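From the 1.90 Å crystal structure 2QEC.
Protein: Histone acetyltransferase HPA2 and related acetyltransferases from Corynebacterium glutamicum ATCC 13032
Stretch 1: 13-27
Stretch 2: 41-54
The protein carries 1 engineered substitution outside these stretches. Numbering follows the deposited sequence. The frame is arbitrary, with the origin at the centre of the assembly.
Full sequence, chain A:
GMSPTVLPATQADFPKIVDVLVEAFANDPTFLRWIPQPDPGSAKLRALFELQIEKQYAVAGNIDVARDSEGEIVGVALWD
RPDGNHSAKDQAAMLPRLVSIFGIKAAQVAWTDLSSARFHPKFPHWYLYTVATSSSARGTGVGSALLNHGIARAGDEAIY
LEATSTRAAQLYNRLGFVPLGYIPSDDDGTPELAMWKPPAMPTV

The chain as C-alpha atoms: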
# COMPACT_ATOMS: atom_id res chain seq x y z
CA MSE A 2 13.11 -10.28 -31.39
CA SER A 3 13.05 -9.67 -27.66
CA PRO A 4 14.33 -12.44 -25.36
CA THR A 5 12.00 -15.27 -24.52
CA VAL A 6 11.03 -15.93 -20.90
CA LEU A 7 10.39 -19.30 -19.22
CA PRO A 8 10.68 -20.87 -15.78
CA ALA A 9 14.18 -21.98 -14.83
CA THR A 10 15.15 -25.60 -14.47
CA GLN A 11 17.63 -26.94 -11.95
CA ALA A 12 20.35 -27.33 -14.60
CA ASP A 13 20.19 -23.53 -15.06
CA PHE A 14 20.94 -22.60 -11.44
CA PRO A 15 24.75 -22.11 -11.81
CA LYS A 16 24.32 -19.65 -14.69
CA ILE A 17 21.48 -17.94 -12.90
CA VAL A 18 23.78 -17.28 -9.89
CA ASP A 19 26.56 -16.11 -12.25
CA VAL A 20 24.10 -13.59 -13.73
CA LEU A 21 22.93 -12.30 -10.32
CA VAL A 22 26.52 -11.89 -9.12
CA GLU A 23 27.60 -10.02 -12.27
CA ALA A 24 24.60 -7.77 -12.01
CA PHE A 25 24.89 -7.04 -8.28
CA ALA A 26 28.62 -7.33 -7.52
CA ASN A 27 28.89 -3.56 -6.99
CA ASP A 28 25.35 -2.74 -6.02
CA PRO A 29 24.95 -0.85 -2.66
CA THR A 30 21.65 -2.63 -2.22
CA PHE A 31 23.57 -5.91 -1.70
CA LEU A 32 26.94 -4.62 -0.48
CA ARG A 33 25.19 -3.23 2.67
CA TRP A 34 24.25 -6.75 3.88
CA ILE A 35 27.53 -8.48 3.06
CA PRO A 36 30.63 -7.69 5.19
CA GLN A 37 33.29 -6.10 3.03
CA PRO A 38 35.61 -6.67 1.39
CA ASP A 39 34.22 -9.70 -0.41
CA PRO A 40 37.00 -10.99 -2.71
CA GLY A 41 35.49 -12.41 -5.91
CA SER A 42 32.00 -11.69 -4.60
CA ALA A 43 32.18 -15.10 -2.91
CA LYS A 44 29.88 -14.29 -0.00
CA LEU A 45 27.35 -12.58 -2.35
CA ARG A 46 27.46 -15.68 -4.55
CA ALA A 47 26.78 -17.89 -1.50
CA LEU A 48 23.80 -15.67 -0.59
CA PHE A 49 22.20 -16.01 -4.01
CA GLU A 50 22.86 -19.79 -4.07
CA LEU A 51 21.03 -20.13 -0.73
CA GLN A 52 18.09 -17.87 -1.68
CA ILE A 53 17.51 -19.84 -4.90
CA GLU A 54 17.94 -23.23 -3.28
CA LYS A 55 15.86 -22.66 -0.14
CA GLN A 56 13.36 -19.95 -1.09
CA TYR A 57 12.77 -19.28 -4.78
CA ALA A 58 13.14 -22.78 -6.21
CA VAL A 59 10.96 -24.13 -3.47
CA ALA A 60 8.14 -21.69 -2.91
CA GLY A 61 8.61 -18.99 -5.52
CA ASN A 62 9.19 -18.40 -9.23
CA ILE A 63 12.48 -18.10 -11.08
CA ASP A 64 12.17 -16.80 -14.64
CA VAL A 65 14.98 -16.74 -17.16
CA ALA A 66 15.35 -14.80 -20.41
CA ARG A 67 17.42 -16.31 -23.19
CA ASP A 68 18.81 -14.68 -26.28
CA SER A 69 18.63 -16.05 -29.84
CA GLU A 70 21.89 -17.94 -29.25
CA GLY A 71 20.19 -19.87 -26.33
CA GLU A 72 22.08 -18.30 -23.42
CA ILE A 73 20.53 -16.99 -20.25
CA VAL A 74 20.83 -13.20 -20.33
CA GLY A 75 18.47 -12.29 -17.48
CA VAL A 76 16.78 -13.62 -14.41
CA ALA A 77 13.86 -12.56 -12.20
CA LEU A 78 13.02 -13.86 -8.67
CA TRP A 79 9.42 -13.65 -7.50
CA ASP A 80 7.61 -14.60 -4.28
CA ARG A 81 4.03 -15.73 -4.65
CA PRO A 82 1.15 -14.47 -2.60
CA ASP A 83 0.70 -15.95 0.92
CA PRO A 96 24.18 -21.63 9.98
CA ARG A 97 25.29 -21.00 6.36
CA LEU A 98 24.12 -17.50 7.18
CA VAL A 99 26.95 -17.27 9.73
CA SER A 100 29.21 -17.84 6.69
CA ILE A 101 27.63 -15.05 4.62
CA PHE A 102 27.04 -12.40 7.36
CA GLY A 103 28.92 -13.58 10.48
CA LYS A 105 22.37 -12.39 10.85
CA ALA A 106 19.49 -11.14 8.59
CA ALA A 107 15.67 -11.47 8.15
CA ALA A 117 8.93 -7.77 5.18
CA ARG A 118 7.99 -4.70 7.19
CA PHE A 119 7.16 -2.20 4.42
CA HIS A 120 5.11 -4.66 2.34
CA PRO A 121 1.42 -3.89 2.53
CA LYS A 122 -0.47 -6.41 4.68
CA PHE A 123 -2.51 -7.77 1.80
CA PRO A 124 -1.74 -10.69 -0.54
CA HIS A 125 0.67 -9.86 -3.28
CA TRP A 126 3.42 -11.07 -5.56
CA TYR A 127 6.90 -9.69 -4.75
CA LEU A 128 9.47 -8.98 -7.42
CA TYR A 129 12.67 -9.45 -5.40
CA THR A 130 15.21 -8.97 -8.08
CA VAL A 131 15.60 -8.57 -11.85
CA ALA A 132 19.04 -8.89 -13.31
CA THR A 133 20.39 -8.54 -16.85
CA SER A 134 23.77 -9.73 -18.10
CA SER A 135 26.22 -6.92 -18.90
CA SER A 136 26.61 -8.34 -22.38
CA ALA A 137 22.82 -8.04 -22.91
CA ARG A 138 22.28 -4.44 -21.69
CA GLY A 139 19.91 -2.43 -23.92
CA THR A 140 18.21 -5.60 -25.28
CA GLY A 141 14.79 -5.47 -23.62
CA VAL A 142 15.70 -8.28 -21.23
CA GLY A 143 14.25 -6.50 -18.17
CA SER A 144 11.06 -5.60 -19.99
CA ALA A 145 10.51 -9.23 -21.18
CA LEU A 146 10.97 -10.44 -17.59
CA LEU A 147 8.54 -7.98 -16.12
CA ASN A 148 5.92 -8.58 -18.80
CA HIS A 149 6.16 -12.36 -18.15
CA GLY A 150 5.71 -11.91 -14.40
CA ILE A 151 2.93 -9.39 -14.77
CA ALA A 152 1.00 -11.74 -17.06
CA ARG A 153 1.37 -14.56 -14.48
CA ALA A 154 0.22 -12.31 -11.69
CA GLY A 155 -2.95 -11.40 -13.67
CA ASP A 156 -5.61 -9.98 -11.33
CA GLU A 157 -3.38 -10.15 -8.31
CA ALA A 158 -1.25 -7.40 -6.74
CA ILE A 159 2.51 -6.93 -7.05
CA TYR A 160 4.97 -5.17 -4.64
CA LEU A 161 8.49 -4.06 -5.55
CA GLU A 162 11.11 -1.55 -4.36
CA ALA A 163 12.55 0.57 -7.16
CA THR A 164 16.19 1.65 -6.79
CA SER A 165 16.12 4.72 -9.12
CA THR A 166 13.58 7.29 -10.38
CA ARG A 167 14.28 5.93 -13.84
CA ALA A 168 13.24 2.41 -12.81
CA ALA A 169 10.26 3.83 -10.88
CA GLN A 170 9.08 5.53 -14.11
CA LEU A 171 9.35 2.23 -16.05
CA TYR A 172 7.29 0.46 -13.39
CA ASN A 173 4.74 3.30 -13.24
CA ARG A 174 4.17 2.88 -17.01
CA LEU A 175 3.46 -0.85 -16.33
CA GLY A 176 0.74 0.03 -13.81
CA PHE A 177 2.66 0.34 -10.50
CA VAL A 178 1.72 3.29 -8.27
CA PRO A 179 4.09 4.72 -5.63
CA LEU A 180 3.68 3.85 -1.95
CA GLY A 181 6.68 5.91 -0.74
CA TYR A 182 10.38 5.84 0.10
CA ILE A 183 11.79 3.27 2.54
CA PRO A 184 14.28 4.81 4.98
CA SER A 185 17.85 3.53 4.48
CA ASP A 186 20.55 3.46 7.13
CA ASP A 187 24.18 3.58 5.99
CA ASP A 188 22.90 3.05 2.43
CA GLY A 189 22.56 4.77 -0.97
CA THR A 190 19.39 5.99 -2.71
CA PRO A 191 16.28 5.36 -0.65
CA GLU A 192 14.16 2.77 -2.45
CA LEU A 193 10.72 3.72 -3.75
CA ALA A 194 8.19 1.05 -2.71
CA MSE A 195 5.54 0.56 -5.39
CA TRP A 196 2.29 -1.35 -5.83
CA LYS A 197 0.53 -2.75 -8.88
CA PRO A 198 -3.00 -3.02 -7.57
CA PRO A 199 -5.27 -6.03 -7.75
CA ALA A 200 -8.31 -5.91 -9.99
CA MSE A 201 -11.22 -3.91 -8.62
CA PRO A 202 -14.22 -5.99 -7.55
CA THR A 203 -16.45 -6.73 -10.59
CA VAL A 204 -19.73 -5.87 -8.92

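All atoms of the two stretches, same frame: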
# COMPACT_ATOMS: atom_id res chain seq x y z
N ASP A 13 19.92 -24.96 -14.82
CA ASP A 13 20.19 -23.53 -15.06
C ASP A 13 20.70 -22.77 -13.84
O ASP A 13 21.12 -21.62 -13.97
CB ASP A 13 18.92 -22.80 -15.51
CG ASP A 13 18.29 -23.41 -16.79
OD1 ASP A 13 19.03 -23.67 -17.74
OD2 ASP A 13 17.07 -23.54 -16.85
N PHE A 14 20.63 -23.36 -12.65
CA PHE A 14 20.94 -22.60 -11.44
C PHE A 14 22.37 -21.99 -11.40
O PHE A 14 22.51 -20.83 -11.03
CB PHE A 14 20.62 -23.39 -10.15
CG PHE A 14 19.13 -23.63 -9.91
CD1 PHE A 14 18.14 -23.10 -10.74
CD2 PHE A 14 18.74 -24.38 -8.81
CE1 PHE A 14 16.81 -23.32 -10.48
CE2 PHE A 14 17.39 -24.61 -8.57
CZ PHE A 14 16.43 -24.08 -9.41
N PRO A 15 23.43 -22.76 -11.76
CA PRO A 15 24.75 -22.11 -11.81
C PRO A 15 24.83 -20.82 -12.63
O PRO A 15 25.41 -19.84 -12.17
CB PRO A 15 25.65 -23.20 -12.38
CG PRO A 15 25.04 -24.44 -11.93
CD PRO A 15 23.56 -24.19 -12.01
N LYS A 16 24.25 -20.82 -13.82
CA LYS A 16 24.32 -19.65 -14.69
C LYS A 16 23.48 -18.53 -14.12
O LYS A 16 23.81 -17.35 -14.20
CB LYS A 16 23.81 -20.01 -16.10
CG LYS A 16 23.80 -18.84 -17.07
CD LYS A 16 25.23 -18.47 -17.50
CE LYS A 16 25.24 -17.12 -18.21
NZ LYS A 16 24.40 -17.22 -19.44
N ILE A 17 22.38 -18.91 -13.56
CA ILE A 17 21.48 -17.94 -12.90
C ILE A 17 22.25 -17.15 -11.81
O ILE A 17 22.23 -15.92 -11.77
CB ILE A 17 20.26 -18.66 -12.36
CG1 ILE A 17 19.28 -18.97 -13.50
CG2 ILE A 17 19.53 -17.85 -11.32
CD1 ILE A 17 18.18 -19.86 -13.11
N VAL A 18 22.97 -17.89 -10.97
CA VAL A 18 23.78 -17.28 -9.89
C VAL A 18 24.88 -16.42 -10.49
O VAL A 18 25.12 -15.31 -10.03
CB VAL A 18 24.34 -18.34 -8.97
CG1 VAL A 18 25.38 -17.75 -8.00
CG2 VAL A 18 23.21 -19.06 -8.22
N ASP A 19 25.55 -16.91 -11.54
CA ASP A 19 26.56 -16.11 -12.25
C ASP A 19 25.98 -14.79 -12.71
O ASP A 19 26.65 -13.74 -12.61
CB ASP A 19 27.07 -16.80 -13.51
CG ASP A 19 27.97 -17.97 -13.23
OD1 ASP A 19 28.48 -18.11 -12.10
OD2 ASP A 19 28.14 -18.77 -14.16
N VAL A 20 24.78 -14.83 -13.25
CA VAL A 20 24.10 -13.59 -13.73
C VAL A 20 23.74 -12.60 -12.59
O VAL A 20 23.96 -11.38 -12.69
CB VAL A 20 22.84 -13.92 -14.59
CG1 VAL A 20 22.11 -12.68 -14.94
CG2 VAL A 20 23.28 -14.61 -15.91
N LEU A 21 23.20 -13.12 -11.50
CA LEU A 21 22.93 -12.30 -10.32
C LEU A 21 24.19 -11.62 -9.77
O LEU A 21 24.18 -10.45 -9.42
CB LEU A 21 22.26 -13.17 -9.26
CG LEU A 21 20.84 -13.62 -9.59
CD1 LEU A 21 20.39 -14.84 -8.75
CD2 LEU A 21 19.90 -12.50 -9.46
N VAL A 22 25.26 -12.39 -9.65
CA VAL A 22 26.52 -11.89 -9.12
C VAL A 22 27.08 -10.79 -10.02
O VAL A 22 27.53 -9.75 -9.53
CB VAL A 22 27.54 -13.04 -8.96
CG1 VAL A 22 28.92 -12.49 -8.63
CG2 VAL A 22 27.07 -14.03 -7.89
N GLU A 23 27.08 -11.01 -11.33
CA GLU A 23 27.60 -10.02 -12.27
C GLU A 23 26.76 -8.78 -12.15
O GLU A 23 27.30 -7.70 -12.09
CB GLU A 23 27.58 -10.54 -13.70
CG GLU A 23 28.20 -9.58 -14.70
CD GLU A 23 27.85 -9.91 -16.13
OE1 GLU A 23 26.72 -9.61 -16.53
OE2 GLU A 23 28.71 -10.44 -16.86
N ALA A 24 25.45 -8.93 -12.07
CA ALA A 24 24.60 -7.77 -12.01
C ALA A 24 24.82 -6.99 -10.70
O ALA A 24 24.84 -5.77 -10.68
CB ALA A 24 23.14 -8.17 -12.17
N PHE A 25 25.00 -7.70 -9.59
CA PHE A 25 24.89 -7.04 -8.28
C PHE A 25 26.22 -6.93 -7.53
O PHE A 25 26.23 -6.51 -6.39
CB PHE A 25 23.81 -7.72 -7.46
CG PHE A 25 22.43 -7.58 -8.06
CD1 PHE A 25 21.91 -6.32 -8.36
CD2 PHE A 25 21.66 -8.69 -8.35
CE1 PHE A 25 20.66 -6.19 -8.94
CE2 PHE A 25 20.42 -8.56 -8.93
CZ PHE A 25 19.91 -7.32 -9.23
N ALA A 26 27.33 -7.30 -8.17
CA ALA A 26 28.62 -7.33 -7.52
C ALA A 26 28.99 -5.99 -6.90
O ALA A 26 29.71 -5.95 -5.90
CB ALA A 26 29.71 -7.76 -8.50
N ASN A 27 28.53 -4.89 -7.49
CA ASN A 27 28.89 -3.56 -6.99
C ASN A 27 27.71 -2.75 -6.59
O ASN A 27 27.83 -1.55 -6.43
CB ASN A 27 29.70 -2.79 -8.03
CG ASN A 27 31.04 -3.42 -8.28
OD1 ASN A 27 31.27 -4.00 -9.34
ND2 ASN A 27 31.91 -3.36 -7.28
N GLY A 41 36.13 -11.58 -4.90
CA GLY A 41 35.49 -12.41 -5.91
C GLY A 41 33.99 -12.51 -5.74
O GLY A 41 33.36 -13.38 -6.33
N SER A 42 33.41 -11.63 -4.93
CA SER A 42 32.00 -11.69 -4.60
C SER A 42 31.54 -13.05 -4.08
O SER A 42 30.41 -13.45 -4.32
CB SER A 42 31.14 -11.25 -5.80
OG SER A 42 31.46 -9.91 -6.14
N ALA A 43 32.42 -13.72 -3.33
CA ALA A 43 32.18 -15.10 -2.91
C ALA A 43 31.04 -15.24 -1.91
O ALA A 43 30.27 -16.20 -1.95
CB ALA A 43 33.48 -15.69 -2.32
N LYS A 44 30.94 -14.28 -1.00
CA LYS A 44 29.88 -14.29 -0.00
C LYS A 44 28.53 -13.90 -0.66
O LYS A 44 27.51 -14.51 -0.39
CB LYS A 44 30.21 -13.36 1.17
CG LYS A 44 31.41 -13.85 1.99
CD LYS A 44 31.77 -12.89 3.15
CE LYS A 44 32.56 -11.65 2.70
NZ LYS A 44 33.28 -10.94 3.84
N LEU A 45 28.56 -12.94 -1.59
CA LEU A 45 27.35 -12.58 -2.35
C LEU A 45 26.83 -13.76 -3.16
O LEU A 45 25.61 -14.02 -3.21
CB LEU A 45 27.65 -11.44 -3.31
CG LEU A 45 26.52 -10.91 -4.23
CD1 LEU A 45 25.41 -10.41 -3.40
CD2 LEU A 45 27.02 -9.82 -5.12
N ARG A 46 27.75 -14.43 -3.85
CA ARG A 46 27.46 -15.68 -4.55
C ARG A 46 26.80 -16.74 -3.66
O ARG A 46 25.77 -17.29 -4.02
CB ARG A 46 28.73 -16.24 -5.15
CG ARG A 46 28.45 -17.54 -5.94
CD ARG A 46 29.69 -18.07 -6.62
NE ARG A 46 30.18 -17.10 -7.59
CZ ARG A 46 29.75 -16.98 -8.84
NH1 ARG A 46 28.82 -17.79 -9.34
NH2 ARG A 46 30.31 -16.02 -9.60
N ALA A 47 27.36 -16.97 -2.47
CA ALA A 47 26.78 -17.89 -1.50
C ALA A 47 25.37 -17.47 -1.11
O ALA A 47 24.49 -18.31 -0.99
CB ALA A 47 27.66 -18.00 -0.26
N LEU A 48 25.13 -16.17 -0.97
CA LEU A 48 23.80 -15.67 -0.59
C LEU A 48 22.76 -16.02 -1.64
O LEU A 48 21.71 -16.57 -1.31
CB LEU A 48 23.80 -14.15 -0.37
CG LEU A 48 22.41 -13.51 -0.11
CD1 LEU A 48 21.76 -14.11 1.14
CD2 LEU A 48 22.43 -12.02 -0.00
N PHE A 49 23.06 -15.67 -2.88
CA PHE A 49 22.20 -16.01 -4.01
C PHE A 49 21.97 -17.52 -4.18
O PHE A 49 20.86 -17.95 -4.45
CB PHE A 49 22.75 -15.40 -5.32
CG PHE A 49 22.59 -13.89 -5.42
CD1 PHE A 49 21.39 -13.28 -5.11
CD2 PHE A 49 23.62 -13.09 -5.87
CE1 PHE A 49 21.23 -11.93 -5.23
CE2 PHE A 49 23.46 -11.71 -6.00
CZ PHE A 49 22.26 -11.14 -5.67
N GLU A 50 23.02 -18.34 -4.01
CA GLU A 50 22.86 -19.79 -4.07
C GLU A 50 21.86 -20.31 -3.04
O GLU A 50 21.03 -21.15 -3.36
CB GLU A 50 24.20 -20.49 -3.89
CG GLU A 50 25.10 -20.28 -5.07
CD GLU A 50 26.50 -20.80 -4.87
OE1 GLU A 50 26.96 -20.93 -3.70
OE2 GLU A 50 27.16 -21.04 -5.91
N LEU A 51 21.92 -19.77 -1.83
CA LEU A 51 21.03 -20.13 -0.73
C LEU A 51 19.58 -19.65 -0.94
O LEU A 51 18.64 -20.40 -0.68
CB LEU A 51 21.57 -19.52 0.56
CG LEU A 51 20.78 -19.75 1.84
CD1 LEU A 51 20.95 -21.18 2.33
CD2 LEU A 51 21.22 -18.79 2.89
N GLN A 52 19.41 -18.41 -1.39
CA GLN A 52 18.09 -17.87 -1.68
C GLN A 52 17.39 -18.70 -2.77
O GLN A 52 16.23 -19.05 -2.62
CB GLN A 52 18.17 -16.38 -2.07
CG GLN A 52 18.22 -15.42 -0.88
CD GLN A 52 18.56 -14.00 -1.28
OE1 GLN A 52 19.08 -13.75 -2.35
NE2 GLN A 52 18.25 -13.06 -0.41
N ILE A 53 18.08 -19.01 -3.85
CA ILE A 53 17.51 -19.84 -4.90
C ILE A 53 17.15 -21.23 -4.41
O ILE A 53 16.06 -21.74 -4.67
CB ILE A 53 18.49 -19.96 -6.08
CG1 ILE A 53 18.53 -18.64 -6.85
CG2 ILE A 53 18.12 -21.15 -7.03
CD1 ILE A 53 19.68 -18.58 -7.81
N GLU A 54 18.06 -21.84 -3.67
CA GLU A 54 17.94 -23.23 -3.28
C GLU A 54 16.82 -23.43 -2.25
O GLU A 54 16.04 -24.37 -2.36
CB GLU A 54 19.29 -23.70 -2.73
CG GLU A 54 19.35 -25.11 -2.20
CD GLU A 54 20.54 -25.29 -1.27
OE1 GLU A 54 21.69 -25.10 -1.73
OE2 GLU A 54 20.30 -25.59 -0.08
O HOH W 1 30.64 -7.98 -4.39

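The two stretches pack as a pair of helices whose axes approach to 9.5 Å and whose N-to-C directions differ by 133°, so they run roughly antiparallel but splayed. The register runs backward accordingly: Ser-42 lies opposite Ala-26, Arg-46 opposite Val-22, Phe-49 opposite Val-18 and Ile-53 near Phe-14.

Ser-42, just before its helix, points toward stretch 1. Its short side chain meets another small one: Ser-42 OG lies 3.6 Å from Ala-26 CB. Ser-42 OG is also 2.7 Å from a water oxygen that donates to Ala-26 O, likewise at 2.7 Å, so a polar bridge satisfies a carbonyl near the end of stretch 1. Leu-45, one turn on, brings CD2 to 3.6 Å from Phe-25 O and 3.8 Å from Ala-26 CA, covering backbone with an apolar branch.

Arg-46 is partly exposed, which suits a charged end. Its CB points sideways, but the long side chain reaches Asp-19, where NH1 donates to OD1 at 2.8 Å in a salt bridge; the carboxylate meets the guanidinium at its edge, where the N-H groups point. Val-22 CG2 lies over one guanidinium face and 3.7 Å from Arg-46 CA.

Phe-49 fills the middle. Leu-21 CB sits over its ring face, 3.8 Å from the centroid of the Phe-49 ring, a CH-pi contact, while Val-22 CG2 approaches the ring edge, 4.1 Å from Phe-49 CD2. At the ring's tip, CZ meets Phe-25 CD2 at 3.7 Å. Glu-50 contributes its aliphatic part, CG lying 3.9 Å from Val-18 CG2.

Ile-53 is a knob in the hole formed by Phe-14, Ile-17, Val-18 and Leu-21. Its two branches divide the work: CD1 reaches Ile-17 CG2 and Val-18 CG2, each at 3.6 Å, while CG2 lies over the Phe-14 ring, 3.8 Å from the centroid.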